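Local coordinates for putative gamma-hydroxymuconic semialdehyde dehydrogenase (Pseudomonas, PDB 4GO3), which probably oxidises an aldehyde, thought to be gamma-hydroxymuconic semialdehyde, to its carboxylic acid with NAD+ as the hydride acceptor, at residues A260-E263 with A264-G268. The protein carries 2 engineered substitutions. Numbering follows the deposited sequence.
Sequences ANIE and AAVNG
Asn261 OD1 takes two backbone N-H groups at once, which identifies Asn261 as the N-cap of helix 262-274. Its bond from Ala264 N is 3.2 Å long and nearly straight at hydrogen (169°), although the donor stands above the carbonyl plane; the second, from Glu263 N, is weak. The side chain can turn forward over the first turn because CG lies anti to the backbone N (chi1 172°), and its amide then packs against a methyl group, Asn261 CG lying 3.5 Å from Ala264 CB. Asn261 O meanwhile receives Ala265 N at 2.8 Å, the first i to i+4 bond, and Asn267 N continues the series to Glu263 O at 3.1 Å. Along one flank, Ile262 CG2 meets Val266 CG2 at 4.0 Å, while Phe297 of helix 294-307 packs on Ala265 and Val266. Glu263 and Asn267 run side by side in the same direction, carboxylate and amide planes 66° apart, with Glu263 OE2 4.1 Å from Asn267 ND2, too long for a hydrogen bond. The second subunit is close here: its Pro483 packs on Asn267, and its Arg487 makes a weak, long ion pair with Glu263. With an alanine at Asn267, Glu263 would probably lose the amide beside it and the packing on that proline would thin. One side-chain oxygen thus serves two first-turn N-H groups, one of them weakly, in the helix that links strands 253-256 and 286-290 in a beta-alpha-beta crossover.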
loop_
_atom_site.group_PDB
_atom_site.type_symbol
_atom_site.label_atom_id
_atom_site.label_comp_id
_atom_site.label_asym_id
_atom_site.label_seq_id
_atom_site.Cartn_x
_atom_site.Cartn_y
_atom_site.Cartn_z
ATOM N N ALA A 260 18.755 30.814 -13.248
ATOM C CA ALA A 260 18.447 29.793 -14.220
ATOM C C ALA A 260 18.868 30.194 -15.590
ATOM O O ALA A 260 18.863 31.327 -15.914
ATOM C CB ALA A 260 17.015 29.506 -14.223
ATOM N N ASN A 261 19.192 29.195 -16.390
ATOM C CA ASN A 261 19.421 29.341 -17.808
ATOM C C ASN A 261 18.082 29.486 -18.490
ATOM O O ASN A 261 17.391 28.515 -18.739
ATOM C CB ASN A 261 20.163 28.118 -18.334
ATOM C CG ASN A 261 20.278 28.104 -19.820
ATOM O OD1 ASN A 261 19.639 28.877 -20.500
ATOM N ND2 ASN A 261 21.093 27.222 -20.333
ATOM N N ILE A 262 17.720 30.725 -18.768
ATOM C CA ILE A 262 16.370 31.067 -19.138
ATOM C C ILE A 262 15.972 30.591 -20.514
ATOM O O ILE A 262 14.803 30.406 -20.765
ATOM C CB ILE A 262 16.098 32.564 -18.968
ATOM C CG1 ILE A 262 15.891 32.893 -17.502
ATOM C CG2 ILE A 262 14.870 32.948 -19.721
ATOM C CD1 ILE A 262 16.734 33.979 -17.041
ATOM N N GLU A 263 16.909 30.312 -21.392
ATOM C CA GLU A 263 16.532 29.704 -22.652
ATOM C C GLU A 263 16.169 28.249 -22.428
ATOM O O GLU A 263 15.223 27.743 -22.987
ATOM C CB GLU A 263 17.672 29.798 -23.648
ATOM C CG GLU A 263 17.232 29.790 -25.070
ATOM C CD GLU A 263 18.198 29.068 -25.934
ATOM O OE1 GLU A 263 19.379 29.033 -25.571
ATOM O OE2 GLU A 263 17.775 28.534 -26.972
ATOM N N ALA A 264 16.950 27.584 -21.594
ATOM C CA ALA A 264 16.730 26.197 -21.266
ATOM C C ALA A 264 15.445 26.065 -20.504
ATOM O O ALA A 264 14.641 25.200 -20.796
ATOM C CB ALA A 264 17.884 25.662 -20.447
ATOM N N ALA A 265 15.264 26.931 -19.518
ATOM C CA ALA A 265 14.074 26.904 -18.686
ATOM C C ALA A 265 12.823 27.101 -19.526
ATOM O O ALA A 265 11.810 26.449 -19.295
ATOM C CB ALA A 265 14.161 27.951 -17.573
ATOM N N VAL A 266 12.893 27.998 -20.501
ATOM C CA VAL A 266 11.748 28.261 -21.361
ATOM C C VAL A 266 11.403 27.031 -22.185
ATOM O O VAL A 266 10.246 26.626 -22.251
ATOM C CB VAL A 266 12.001 29.424 -22.300
ATOM C CG1 VAL A 266 10.892 29.497 -23.329
ATOM C CG2 VAL A 266 12.091 30.721 -21.509
ATOM N N ASN A 267 12.396 26.417 -22.799
ATOM C CA ASN A 267 12.161 25.196 -23.535
ATOM C C ASN A 267 11.615 24.096 -22.655
ATOM O O ASN A 267 10.715 23.386 -23.046
ATOM C CB ASN A 267 13.440 24.717 -24.176
ATOM C CG ASN A 267 13.839 25.541 -25.345
ATOM O OD1 ASN A 267 13.009 26.047 -26.073
ATOM N ND2 ASN A 267 15.130 25.679 -25.541
ATOM N N GLY A 268 12.176 23.949 -21.467
ATOM C CA GLY A 268 11.698 22.954 -20.533
ATOM C C GLY A 268 10.266 23.221 -20.129
ATOM O O GLY A 268 9.428 22.304 -20.139
#